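Local coordinates for metagenomic carboxyl esterase MGS0156 (Uncultured organism, PDB 5D8M), which probably hydrolyses carboxylic ester bonds, using an alpha/beta-hydrolase type of fold, at residues L64-A68 against A250-R254; T151-H157 against T178-V184; L165-V169 against L239-Y245; E256-R262 against V316-N320. All coordinates share one frame; numbering follows the deposited sequence.

Interaction 1 (L64-A68 against A250-R254)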
loop_
_atom_site.group_PDB
_atom_site.type_symbol
_atom_site.label_atom_id
_atom_site.label_comp_id
_atom_site.label_asym_id
_atom_site.label_seq_id
_atom_site.Cartn_x
_atom_site.Cartn_y
_atom_site.Cartn_z
ATOM N N LEU A 64 -6.800 -8.974 11.068
ATOM C CA LEU A 64 -5.366 -8.711 11.199
ATOM C C LEU A 64 -4.672 -9.900 11.803
ATOM O O LEU A 64 -5.031 -10.324 12.901
ATOM C CB LEU A 64 -5.118 -7.491 12.081
ATOM C CG LEU A 64 -5.672 -6.155 11.592
ATOM C CD1 LEU A 64 -5.733 -5.162 12.764
ATOM C CD2 LEU A 64 -4.762 -5.599 10.463
ATOM N N TRP A 65 -3.685 -10.435 11.089
ATOM C CA TRP A 65 -2.945 -11.602 11.569
ATOM C C TRP A 65 -2.284 -11.295 12.890
ATOM O O TRP A 65 -1.807 -10.180 13.102
ATOM C CB TRP A 65 -1.873 -12.040 10.568
ATOM C CG TRP A 65 -2.424 -12.694 9.354
ATOM C CD1 TRP A 65 -2.611 -12.121 8.125
ATOM C CD2 TRP A 65 -2.872 -14.046 9.241
ATOM N NE1 TRP A 65 -3.138 -13.042 7.252
ATOM C CE2 TRP A 65 -3.319 -14.229 7.914
ATOM C CE3 TRP A 65 -2.942 -15.125 10.134
ATOM C CZ2 TRP A 65 -3.816 -15.445 7.454
ATOM C CZ3 TRP A 65 -3.445 -16.340 9.670
ATOM C CH2 TRP A 65 -3.876 -16.486 8.341
ATOM N N ARG A 66 -2.260 -12.295 13.766
ATOM C CA ARG A 66 -1.557 -12.194 15.031
ATOM C C ARG A 66 -0.162 -12.780 14.916
ATOM O O ARG A 66 0.028 -13.945 15.226
ATOM C CB ARG A 66 -2.308 -12.946 16.136
ATOM C CG ARG A 66 -3.701 -12.446 16.420
ATOM C CD ARG A 66 -4.510 -13.476 17.208
ATOM N NE ARG A 66 -4.877 -14.622 16.379
ATOM C CZ ARG A 66 -5.595 -15.661 16.801
ATOM N NH1 ARG A 66 -6.031 -15.705 18.053
ATOM N NH2 ARG A 66 -5.886 -16.655 15.966
ATOM N N LEU A 67 0.808 -11.980 14.490
ATOM C CA LEU A 67 2.198 -12.409 14.478
ATOM C C LEU A 67 2.729 -12.350 15.898
ATOM O O LEU A 67 2.091 -11.772 16.770
ATOM C CB LEU A 67 3.047 -11.544 13.530
ATOM C CG LEU A 67 3.245 -12.147 12.121
ATOM C CD1 LEU A 67 1.950 -12.133 11.326
ATOM C CD2 LEU A 67 4.377 -11.472 11.355
ATOM N N ALA A 68 3.889 -12.956 16.131
ATOM C CA ALA A 68 4.453 -13.041 17.480
ATOM C C ALA A 68 4.852 -11.667 18.015
ATOM O O ALA A 68 5.132 -10.739 17.252
ATOM C CB ALA A 68 5.672 -13.997 17.501
ATOM N N ALA A 250 0.072 -6.894 3.860
ATOM C CA ALA A 250 -0.985 -7.894 3.740
ATOM C C ALA A 250 -0.463 -9.280 3.363
ATOM O O ALA A 250 0.574 -9.417 2.690
ATOM C CB ALA A 250 -2.015 -7.436 2.723
ATOM N N PHE A 251 -1.180 -10.304 3.834
ATOM C CA PHE A 251 -1.103 -11.628 3.255
ATOM C C PHE A 251 -2.333 -12.409 3.665
ATOM O O PHE A 251 -2.945 -12.121 4.689
ATOM C CB PHE A 251 0.192 -12.355 3.675
ATOM C CG PHE A 251 0.301 -12.665 5.153
ATOM C CD1 PHE A 251 0.908 -11.769 6.029
ATOM C CD2 PHE A 251 -0.158 -13.870 5.652
ATOM C CE1 PHE A 251 1.029 -12.070 7.382
ATOM C CE2 PHE A 251 -0.035 -14.182 6.999
ATOM C CZ PHE A 251 0.557 -13.281 7.870
ATOM N N ALA A 252 -2.695 -13.386 2.846
ATOM C CA ALA A 252 -3.772 -14.303 3.149
ATOM C C ALA A 252 -3.272 -15.712 2.877
ATOM O O ALA A 252 -2.235 -15.886 2.245
ATOM C CB ALA A 252 -5.001 -13.996 2.309
ATOM N N SER A 253 -4.009 -16.715 3.338
ATOM C CA SER A 253 -3.673 -18.092 3.019
ATOM C C SER A 253 -3.844 -18.264 1.530
ATOM O O SER A 253 -4.481 -17.429 0.882
ATOM C CB SER A 253 -4.561 -19.074 3.782
ATOM O OG SER A 253 -5.919 -18.900 3.397
ATOM N N ARG A 254 -3.297 -19.346 0.983
ATOM C CA ARG A 254 -3.439 -19.597 -0.443
ATOM C C ARG A 254 -4.905 -19.657 -0.877
ATOM O O ARG A 254 -5.286 -19.074 -1.887
ATOM C CB ARG A 254 -2.731 -20.890 -0.827
ATOM C CG ARG A 254 -2.670 -21.071 -2.310
ATOM C CD ARG A 254 -1.979 -22.346 -2.698
ATOM N NE ARG A 254 -1.689 -22.333 -4.127
ATOM C CZ ARG A 254 -2.554 -22.655 -5.089
ATOM N NH1 ARG A 254 -2.165 -22.610 -6.360
ATOM N NH2 ARG A 254 -3.799 -23.023 -4.795
#

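Interaction 2 (T151-H157 against T178-V184)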
loop_
_atom_site.group_PDB
_atom_site.type_symbol
_atom_site.label_atom_id
_atom_site.label_comp_id
_atom_site.label_asym_id
_atom_site.label_seq_id
_atom_site.Cartn_x
_atom_site.Cartn_y
_atom_site.Cartn_z
ATOM N N THR A 151 -4.120 18.927 6.729
ATOM C CA THR A 151 -3.006 18.076 7.112
ATOM C C THR A 151 -2.928 16.874 6.159
ATOM O O THR A 151 -3.849 16.057 6.079
ATOM C CB THR A 151 -3.126 17.637 8.582
ATOM O OG1 THR A 151 -3.125 18.804 9.415
ATOM C CG2 THR A 151 -1.946 16.783 8.964
ATOM N N ILE A 152 -1.835 16.803 5.407
ATOM C CA ILE A 152 -1.701 15.833 4.331
ATOM C C ILE A 152 -1.196 14.478 4.837
ATOM O O ILE A 152 -0.102 14.381 5.410
ATOM C CB ILE A 152 -0.750 16.361 3.239
ATOM C CG1 ILE A 152 -1.328 17.641 2.630
ATOM C CG2 ILE A 152 -0.507 15.298 2.181
ATOM C CD1 ILE A 152 -2.701 17.440 1.959
ATOM N N VAL A 153 -2.023 13.449 4.658
ATOM C CA VAL A 153 -1.644 12.085 4.997
ATOM C C VAL A 153 -1.782 11.199 3.760
ATOM O O VAL A 153 -2.891 10.905 3.326
ATOM C CB VAL A 153 -2.508 11.532 6.156
ATOM C CG1 VAL A 153 -2.197 10.027 6.398
ATOM C CG2 VAL A 153 -2.271 12.354 7.421
ATOM N N PHE A 154 -0.660 10.792 3.175
ATOM C CA PHE A 154 -0.704 9.879 2.038
ATOM C C PHE A 154 -1.139 8.501 2.513
ATOM O O PHE A 154 -0.678 8.030 3.554
ATOM C CB PHE A 154 0.664 9.764 1.351
ATOM C CG PHE A 154 1.051 10.986 0.541
ATOM C CD1 PHE A 154 0.530 11.181 -0.723
ATOM C CD2 PHE A 154 1.941 11.931 1.053
ATOM C CE1 PHE A 154 0.879 12.293 -1.491
ATOM C CE2 PHE A 154 2.300 13.050 0.289
ATOM C CZ PHE A 154 1.770 13.224 -0.992
ATOM N N VAL A 155 -2.045 7.887 1.755
ATOM C CA VAL A 155 -2.373 6.484 1.928
ATOM C C VAL A 155 -2.168 5.830 0.581
ATOM O O VAL A 155 -2.846 6.173 -0.390
ATOM C CB VAL A 155 -3.811 6.270 2.414
ATOM C CG1 VAL A 155 -4.078 4.788 2.606
ATOM C CG2 VAL A 155 -4.027 7.027 3.741
ATOM N N THR A 156 -1.182 4.943 0.515
ATOM C CA THR A 156 -0.648 4.495 -0.755
ATOM C C THR A 156 -0.789 2.995 -0.860
ATOM O O THR A 156 -0.855 2.309 0.165
ATOM C CB THR A 156 0.857 4.908 -0.893
ATOM O OG1 THR A 156 1.653 4.233 0.098
ATOM C CG2 THR A 156 1.037 6.400 -0.647
ATOM N N HIS A 157 -0.827 2.481 -2.091
ATOM C CA HIS A 157 -0.937 1.046 -2.315
ATOM C C HIS A 157 0.119 0.616 -3.335
ATOM O O HIS A 157 0.327 1.295 -4.356
ATOM C CB HIS A 157 -2.357 0.687 -2.809
ATOM C CG HIS A 157 -2.559 -0.773 -3.109
ATOM N ND1 HIS A 157 -2.938 -1.228 -4.354
ATOM C CD2 HIS A 157 -2.453 -1.871 -2.324
ATOM C CE1 HIS A 157 -3.067 -2.542 -4.321
ATOM N NE2 HIS A 157 -2.785 -2.957 -3.099
ATOM N N THR A 178 4.039 17.601 3.954
ATOM C CA THR A 178 3.453 16.287 4.225
ATOM C C THR A 178 3.585 15.902 5.694
ATOM O O THR A 178 4.693 15.932 6.233
ATOM C CB THR A 178 4.132 15.206 3.348
ATOM O OG1 THR A 178 3.938 15.529 1.963
ATOM C CG2 THR A 178 3.559 13.807 3.628
ATOM N N ALA A 179 2.487 15.507 6.335
ATOM C CA ALA A 179 2.569 15.036 7.722
ATOM C C ALA A 179 2.919 13.539 7.839
ATOM O O ALA A 179 3.653 13.129 8.744
ATOM C CB ALA A 179 1.280 15.313 8.454
ATOM N N ALA A 180 2.395 12.727 6.940
ATOM C CA ALA A 180 2.516 11.284 7.114
ATOM C C ALA A 180 2.378 10.534 5.811
ATOM O O ALA A 180 1.686 10.997 4.887
ATOM C CB ALA A 180 1.464 10.791 8.112
ATOM N N VAL A 181 3.052 9.382 5.734
ATOM C CA VAL A 181 2.840 8.420 4.651
ATOM C C VAL A 181 2.470 7.086 5.220
ATOM O O VAL A 181 3.210 6.542 6.025
ATOM C CB VAL A 181 4.089 8.201 3.792
ATOM C CG1 VAL A 181 3.797 7.137 2.716
ATOM C CG2 VAL A 181 4.553 9.529 3.175
ATOM N N VAL A 182 1.340 6.548 4.775
ATOM C CA VAL A 182 0.930 5.213 5.145
ATOM C C VAL A 182 1.043 4.314 3.934
ATOM O O VAL A 182 0.479 4.599 2.880
ATOM C CB VAL A 182 -0.516 5.182 5.650
ATOM C CG1 VAL A 182 -0.876 3.756 6.056
ATOM C CG2 VAL A 182 -0.669 6.151 6.825
ATOM N N SER A 183 1.800 3.244 4.086
ATOM C CA SER A 183 1.964 2.246 3.054
ATOM C C SER A 183 1.009 1.070 3.300
ATOM O O SER A 183 1.048 0.456 4.375
ATOM C CB SER A 183 3.437 1.761 3.068
ATOM O OG SER A 183 3.708 0.884 1.995
ATOM N N VAL A 184 0.181 0.748 2.312
ATOM C CA VAL A 184 -0.698 -0.408 2.355
ATOM C C VAL A 184 -0.290 -1.406 1.264
ATOM O O VAL A 184 -0.489 -1.143 0.075
ATOM C CB VAL A 184 -2.181 0.006 2.153
ATOM C CG1 VAL A 184 -3.102 -1.179 2.332
ATOM C CG2 VAL A 184 -2.556 1.165 3.128
#

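Interaction 3 (L165-V169 against L239-Y245)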
loop_
_atom_site.group_PDB
_atom_site.type_symbol
_atom_site.label_atom_id
_atom_site.label_comp_id
_atom_site.label_asym_id
_atom_site.label_seq_id
_atom_site.Cartn_x
_atom_site.Cartn_y
_atom_site.Cartn_z
ATOM N N LEU A 165 7.399 8.017 -1.909
ATOM C CA LEU A 165 8.718 8.157 -1.275
ATOM C C LEU A 165 9.716 8.855 -2.213
ATOM O O LEU A 165 10.505 9.696 -1.777
ATOM C CB LEU A 165 9.276 6.785 -0.850
ATOM C CG LEU A 165 8.539 6.071 0.294
ATOM C CD1 LEU A 165 9.292 4.797 0.787
ATOM C CD2 LEU A 165 8.245 7.034 1.465
ATOM N N GLU A 166 9.694 8.504 -3.493
ATOM C CA GLU A 166 10.588 9.168 -4.428
ATOM C C GLU A 166 10.240 10.651 -4.538
ATOM O O GLU A 166 11.124 11.491 -4.661
ATOM C CB GLU A 166 10.543 8.492 -5.807
ATOM C CG GLU A 166 11.067 7.030 -5.739
ATOM C CD GLU A 166 11.758 6.523 -7.014
ATOM O OE1 GLU A 166 11.845 7.258 -8.031
ATOM O OE2 GLU A 166 12.225 5.362 -6.984
ATOM N N ALA A 167 8.950 10.964 -4.481
ATOM C CA ALA A 167 8.515 12.364 -4.507
ATOM C C ALA A 167 9.042 13.119 -3.273
ATOM O O ALA A 167 9.573 14.223 -3.381
ATOM C CB ALA A 167 6.990 12.437 -4.582
ATOM N N LEU A 168 8.917 12.514 -2.100
ATOM C CA LEU A 168 9.358 13.170 -0.850
ATOM C C LEU A 168 10.857 13.431 -0.861
ATOM O O LEU A 168 11.334 14.440 -0.378
ATOM C CB LEU A 168 8.976 12.310 0.362
ATOM C CG LEU A 168 7.461 12.251 0.567
ATOM C CD1 LEU A 168 7.120 11.320 1.685
ATOM C CD2 LEU A 168 6.947 13.652 0.897
ATOM N N VAL A 169 11.600 12.509 -1.448
ATOM C CA VAL A 169 13.030 12.673 -1.585
ATOM C C VAL A 169 13.394 13.712 -2.638
ATOM O O VAL A 169 14.368 14.441 -2.485
ATOM C CB VAL A 169 13.702 11.326 -1.930
ATOM C CG1 VAL A 169 15.153 11.538 -2.346
ATOM C CG2 VAL A 169 13.628 10.389 -0.722
ATOM N N LEU A 239 15.004 9.006 4.082
ATOM C CA LEU A 239 13.635 9.491 3.958
ATOM C C LEU A 239 13.517 10.730 4.835
ATOM O O LEU A 239 14.129 10.779 5.897
ATOM C CB LEU A 239 12.633 8.426 4.369
ATOM C CG LEU A 239 12.705 7.125 3.564
ATOM C CD1 LEU A 239 11.653 6.166 4.075
ATOM C CD2 LEU A 239 12.479 7.406 2.066
ATOM N N PRO A 240 12.771 11.755 4.381
ATOM C CA PRO A 240 12.663 12.982 5.195
ATOM C C PRO A 240 12.171 12.688 6.610
ATOM O O PRO A 240 11.128 12.066 6.760
ATOM C CB PRO A 240 11.640 13.829 4.430
ATOM C CG PRO A 240 11.801 13.386 2.994
ATOM C CD PRO A 240 12.158 11.911 3.049
ATOM N N ALA A 241 12.916 13.144 7.612
ATOM C CA ALA A 241 12.661 12.800 9.009
ATOM C C ALA A 241 11.425 13.453 9.626
ATOM O O ALA A 241 10.873 12.924 10.583
ATOM C CB ALA A 241 13.888 13.166 9.856
ATOM N N ARG A 242 11.013 14.608 9.123
ATOM C CA ARG A 242 9.878 15.292 9.719
ATOM C C ARG A 242 8.531 14.643 9.319
ATOM O O ARG A 242 7.499 14.904 9.942
ATOM C CB ARG A 242 9.889 16.773 9.341
ATOM C CG ARG A 242 9.757 17.048 7.842
ATOM C CD ARG A 242 9.175 18.464 7.578
ATOM N NE ARG A 242 7.889 18.654 8.257
ATOM C CZ ARG A 242 6.747 18.105 7.842
ATOM N NH1 ARG A 242 6.746 17.342 6.764
ATOM N NH2 ARG A 242 5.614 18.304 8.506
ATOM N N VAL A 243 8.552 13.811 8.279
ATOM C CA VAL A 243 7.373 13.029 7.865
ATOM C C VAL A 243 7.283 11.718 8.684
ATOM O O VAL A 243 8.302 11.093 8.948
ATOM C CB VAL A 243 7.436 12.685 6.360
ATOM C CG1 VAL A 243 6.201 11.872 5.932
ATOM C CG2 VAL A 243 7.591 13.949 5.521
ATOM N N ARG A 244 6.093 11.320 9.124
ATOM C CA ARG A 244 5.949 10.044 9.823
ATOM C C ARG A 244 5.540 8.939 8.846
ATOM O O ARG A 244 4.693 9.159 7.987
ATOM C CB ARG A 244 4.927 10.161 10.938
ATOM C CG ARG A 244 5.169 11.355 11.848
ATOM C CD ARG A 244 6.011 10.999 13.024
ATOM N NE ARG A 244 5.165 10.811 14.200
ATOM C CZ ARG A 244 4.769 11.788 15.016
ATOM N NH1 ARG A 244 5.150 13.048 14.809
ATOM N NH2 ARG A 244 3.989 11.496 16.048
ATOM N N TYR A 245 6.125 7.753 8.994
ATOM C CA TYR A 245 5.832 6.647 8.088
ATOM C C TYR A 245 5.146 5.507 8.830
ATOM O O TYR A 245 5.478 5.209 9.988
ATOM C CB TYR A 245 7.123 6.159 7.410
ATOM C CG TYR A 245 7.858 7.294 6.736
ATOM C CD1 TYR A 245 7.513 7.707 5.457
ATOM C CD2 TYR A 245 8.873 7.980 7.391
ATOM C CE1 TYR A 245 8.167 8.763 4.848
ATOM C CE2 TYR A 245 9.531 9.034 6.791
ATOM C CZ TYR A 245 9.177 9.425 5.520
ATOM O OH TYR A 245 9.852 10.487 4.920
#

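Interaction 4 (E256-R262 against V316-N320)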
loop_
_atom_site.group_PDB
_atom_site.type_symbol
_atom_site.label_atom_id
_atom_site.label_comp_id
_atom_site.label_asym_id
_atom_site.label_seq_id
_atom_site.Cartn_x
_atom_site.Cartn_y
_atom_site.Cartn_z
ATOM N N GLU A 256 -7.486 -18.227 0.450
ATOM C CA GLU A 256 -8.157 -16.922 0.520
ATOM C C GLU A 256 -7.462 -15.871 -0.340
ATOM O O GLU A 256 -7.694 -14.665 -0.196
ATOM C CB GLU A 256 -8.253 -16.443 1.969
ATOM C CG GLU A 256 -9.128 -17.352 2.856
ATOM C CD GLU A 256 -10.570 -17.519 2.340
ATOM O OE1 GLU A 256 -11.111 -16.585 1.702
ATOM O OE2 GLU A 256 -11.176 -18.596 2.583
ATOM N N THR A 257 -6.616 -16.337 -1.248
ATOM C CA THR A 257 -5.909 -15.483 -2.188
ATOM C C THR A 257 -6.619 -15.620 -3.554
ATOM O O THR A 257 -6.940 -16.728 -3.964
ATOM C CB THR A 257 -4.397 -15.886 -2.285
ATOM O OG1 THR A 257 -3.730 -15.632 -1.028
ATOM C CG2 THR A 257 -3.679 -15.120 -3.388
ATOM N N SER A 258 -6.901 -14.493 -4.210
ATOM C CA SER A 258 -7.588 -14.477 -5.507
ATOM C C SER A 258 -6.952 -15.385 -6.554
ATOM O O SER A 258 -5.736 -15.450 -6.654
ATOM C CB SER A 258 -7.630 -13.037 -6.074
ATOM O OG SER A 258 -8.447 -12.197 -5.288
ATOM N N ALA A 259 -7.791 -16.052 -7.347
ATOM C CA ALA A 259 -7.316 -17.000 -8.349
ATOM C C ALA A 259 -6.219 -16.384 -9.215
ATOM O O ALA A 259 -5.183 -16.987 -9.420
ATOM C CB ALA A 259 -8.470 -17.483 -9.208
ATOM N N ILE A 260 -6.434 -15.151 -9.661
ATOM C CA ILE A 260 -5.524 -14.505 -10.592
ATOM C C ILE A 260 -4.140 -14.331 -9.951
ATOM O O ILE A 260 -3.125 -14.317 -10.648
ATOM C CB ILE A 260 -6.076 -13.121 -11.066
ATOM C CG1 ILE A 260 -5.305 -12.616 -12.285
ATOM C CG2 ILE A 260 -6.077 -12.086 -9.932
ATOM C CD1 ILE A 260 -5.790 -13.216 -13.577
ATOM N N LEU A 261 -4.105 -14.237 -8.625
ATOM C CA LEU A 261 -2.858 -13.979 -7.901
ATOM C C LEU A 261 -2.157 -15.273 -7.466
ATOM O O LEU A 261 -0.972 -15.272 -7.145
ATOM C CB LEU A 261 -3.126 -13.116 -6.673
ATOM C CG LEU A 261 -3.685 -11.715 -6.915
ATOM C CD1 LEU A 261 -3.888 -11.058 -5.555
ATOM C CD2 LEU A 261 -2.745 -10.876 -7.806
ATOM N N ARG A 262 -2.881 -16.384 -7.461
ATOM C CA ARG A 262 -2.296 -17.619 -6.948
ATOM C C ARG A 262 -1.025 -18.090 -7.657
ATOM O O ARG A 262 -0.109 -18.536 -6.986
ATOM C CB ARG A 262 -3.327 -18.751 -6.968
ATOM C CG ARG A 262 -4.426 -18.524 -5.962
ATOM C CD ARG A 262 -5.104 -19.839 -5.593
ATOM N NE ARG A 262 -6.243 -19.585 -4.730
ATOM C CZ ARG A 262 -7.508 -19.612 -5.136
ATOM N NH1 ARG A 262 -7.807 -19.935 -6.393
ATOM N NH2 ARG A 262 -8.478 -19.346 -4.266
ATOM N N VAL A 316 -12.050 -13.414 -11.837
ATOM C CA VAL A 316 -10.775 -14.052 -11.519
ATOM C C VAL A 316 -10.137 -13.413 -10.284
ATOM O O VAL A 316 -9.307 -14.029 -9.627
ATOM C CB VAL A 316 -9.809 -14.014 -12.718
ATOM C CG1 VAL A 316 -10.464 -14.711 -13.911
ATOM C CG2 VAL A 316 -9.404 -12.580 -13.066
ATOM N N ILE A 317 -10.557 -12.195 -9.950
ATOM C CA ILE A 317 -10.184 -11.569 -8.690
ATOM C C ILE A 317 -11.177 -12.081 -7.646
ATOM O O ILE A 317 -12.019 -11.343 -7.122
ATOM C CB ILE A 317 -10.173 -10.040 -8.838
ATOM C CG1 ILE A 317 -9.223 -9.676 -9.993
ATOM C CG2 ILE A 317 -9.755 -9.325 -7.531
ATOM C CD1 ILE A 317 -9.227 -8.222 -10.381
ATOM N N SER A 318 -11.063 -13.377 -7.369
ATOM C CA SER A 318 -12.108 -14.157 -6.706
ATOM C C SER A 318 -12.157 -14.036 -5.178
ATOM O O SER A 318 -13.068 -14.550 -4.557
ATOM C CB SER A 318 -11.933 -15.630 -7.065
ATOM O OG SER A 318 -10.678 -16.079 -6.579
ATOM N N LYS A 319 -11.182 -13.374 -4.565
ATOM C CA LYS A 319 -11.187 -13.242 -3.102
ATOM C C LYS A 319 -11.000 -11.777 -2.695
ATOM O O LYS A 319 -10.123 -11.455 -1.898
ATOM C CB LYS A 319 -10.093 -14.126 -2.482
ATOM C CG LYS A 319 -10.316 -15.644 -2.708
ATOM C CD LYS A 319 -11.584 -16.110 -1.978
ATOM C CE LYS A 319 -11.845 -17.598 -2.223
ATOM N NZ LYS A 319 -13.039 -18.074 -1.462
ATOM N N ASN A 320 -11.845 -10.903 -3.232
ATOM C CA ASN A 320 -11.668 -9.452 -3.128
ATOM C C ASN A 320 -12.336 -8.843 -1.894
ATOM O O ASN A 320 -12.190 -7.651 -1.619
ATOM C CB ASN A 320 -12.212 -8.787 -4.398
ATOM C CG ASN A 320 -11.822 -7.321 -4.512
ATOM O OD1 ASN A 320 -12.677 -6.438 -4.527
ATOM N ND2 ASN A 320 -10.537 -7.064 -4.589
HETATM O O HOH W 1 -8.018 -11.930 -0.022
HETATM O O HOH W 2 -8.703 -9.405 -4.376
HETATM O O HOH W 3 -11.150 -19.016 -5.984
#

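Interaction 1 (L64-A68 against A250-R254)
Trp65 lays the five-membered part of its indole over the ring of Phe251 in an offset stack, the two centroids 3.8 Å apart and the planes only 9° from parallel. The displacement sets CE2 of Phe251 near the indole nitrogen, with Phe251 CE2 3.3 Å from Trp65 NE1, while Phe251 CZ sits 3.4 Å from Trp65 CG. The same phenylalanine also supplies a polar partner: Trp65 NE1 donates to Phe251 O at 2.7 Å. This N-H bond is bent to 150°, the oxygen lies close to the indole plane, and the donor stands well above the plane of the carbonyl. Ring and carbonyl of one residue can serve one indole because Phe251 turns its CG between its backbone N and carbonyl carbon (chi1 65°), which keeps the phenyl beside its own C=O. Leu67 completes the contact from the edge, its CD1 lying in the plane of the phenyl ring and 3.9 Å from Phe251 CZ.

Both segments are loop, one ahead of strand 87-92 and the other beyond strand 244-248, and the loop holding Tyr294 and Pro295 is tied to both by backbone hydrogen bonds. Leu274 and Tyr294 add further packing to the phenyl ring. Tryptophan suits this partly exposed place, since it is at once a broad flat surface and an N-H donor. Stack and hydrogen bond together fix both the tilt and the in-plane rotation of the indole, and the buried carbonyl of Phe251 gains a donor, so two irregular loops are joined without regular strand pairing.

Interaction 2 (T151-H157 against T178-V184)
Phe154 turns the edge of its ring to Thr178, the two side chains crossing at about a right angle. Thr178 OG1 lies in the ring plane, 3.4 Å from Phe154 CE2, while its hydrogen bond goes to Leu174 O. On the same face of the sheet as Phe154, Thr156 swings OG1 between its own N and carbonyl carbon (chi1 65°), and this brings the hydroxyl back over the neighbouring strand to donate to Val182 O at 3.0 Å. That oxygen also takes Thr156 N at 2.9 Å, nearly along the C=O axis, so one threonine grips it twice. The opposite face is aliphatic: Val155 CG1 meets Val184 CG2 obliquely at 4.0 Å, and Val153 packs on Ala180 and Val182. At the end of this face, the His157 ring points its CD2 edge at Val184 O, 3.2 Å away, and NE2 bonds His299 O.

Strands 151-157 and 178-184 are parallel neighbours joined through helices 159-170 and 172-177, a beta-alpha-beta crossover at the heart of the sheet. The turn from strand 151-157 into helix 159-170 is probably the counterpart of the nucleophile elbow of alpha/beta-hydrolases. Beta-branched valines suit the extended, buried strands, and the threonine hydroxyl satisfies its own polarity on the backbone, so an apolar core can hold it.

Interaction 3 (L165-V169 against L239-Y245)
Leu165 and Leu168 both carry CG anti to the carbonyl carbon (chi1 -68° in each), and Tyr245 adopts the same kind of first torsion (chi1 -54°), which brings a methyl of each leucine to the same ring atom, Tyr245 CE1. Leu165 CD2 approaches obliquely to 3.8 Å from Tyr245 CE1. Leu168 and Tyr245 point at each other from opposite directions, and Leu168 CD1 sits at the ring edge, 4.2 Å from Tyr245 CE1. Leu239, from the tyrosine's own segment, holds CD1 over the centre of one ring face and also reaches Leu165 CD1 at 4.3 Å.

The phenol oxygen turns back to its own loop, where Tyr245 OH donates to Pro240 O at 2.7 Å, in the carbonyl plane and on a lone pair. This bond spans the type I turn from Pro240 to Val243 and helps fix the ring's position. A phenylalanine here would probably deprive Pro240 O of its strong donor and leave the turn less firmly tied to the strand that follows.

Further along, the proline ring rests on the helix, with Pro240 CG 4.0 Å from Leu168 CB, while Val169 CG2 lies 4.2 Å from Leu239 CD2. A stiff proline suits a loop that must present a fixed apolar surface, and leucines spaced three apart put their branches on one side of a helix.

Helix 159-170 thus packs against the entry to strand 244-248. Leu168 and Tyr245 also touch Val181 of strand 178-184, Pro240 meets Ala175 of helix 172-177, and Val169 leans on Phe233 of helix 227-236.

Interaction 4 (E256-R262 against V316-N320)
Lys319 sends its side chain obliquely across that of Glu256: Lys319 CB lies 3.4 Å from Glu256 O, and CG packs over the same peptide group. A bend at the next torsion (chi2 -65°) then carries Lys319 CD to 3.7 Å from Glu256 OE1. CE passes the edge of the Arg262 guanidinium, which bonds Arg254 O through NE, and Lys319 NZ ends in a long salt bridge, 4.0 Å from Glu256 OE1. A long, flexible lysine suits this partly exposed place, its methylenes packing while the ammonium stays near a carboxylate.

Next to it, two serines exchange bonds with the facing backbones. Lys319 N donates to Ser258 OG at 3.1 Å, and Ala259 N to Ser318 OG at 3.0 Å. Ser258 OG also accepts from a water bound by Asn320 ND2, whose amide is held by Phe306 N and Met304 O; an alanine at Ser258 would probably leave the Lys319 N-H without its acceptor and break that water link. Ile260 N bonds Val316 O at 3.1 Å, and Ile260 CD1 packs on Val316 CG2.

The contact joins the loop ahead of helix 262-269 to the exit of helix 312-316, where Ile317 centres an inverse gamma turn before helix 324-338; Asp298 from a further loop accepts from Ser258 N.

Overall arrangement
Interaction 2 is the true core, a buried strand pair held by regular backbone bonds and valine packing. Interaction 3 touches it through Thr178 and Val181, both contacts reaching the same parallel sheet and sharing the crossover through helix 159-170, yet across interaction 3 itself the packing is apolar. Interactions 1 and 4 lie on the far side of the chain's centre from interaction 2 and join loops instead of sheet elements. They meet where Arg254 O takes a bond from Arg262 NE. Interaction 1 relies on an aromatic stack with one hydrogen bond, whereas interaction 4, farther out, uses serine hydroxyls, waters and a long ion pair.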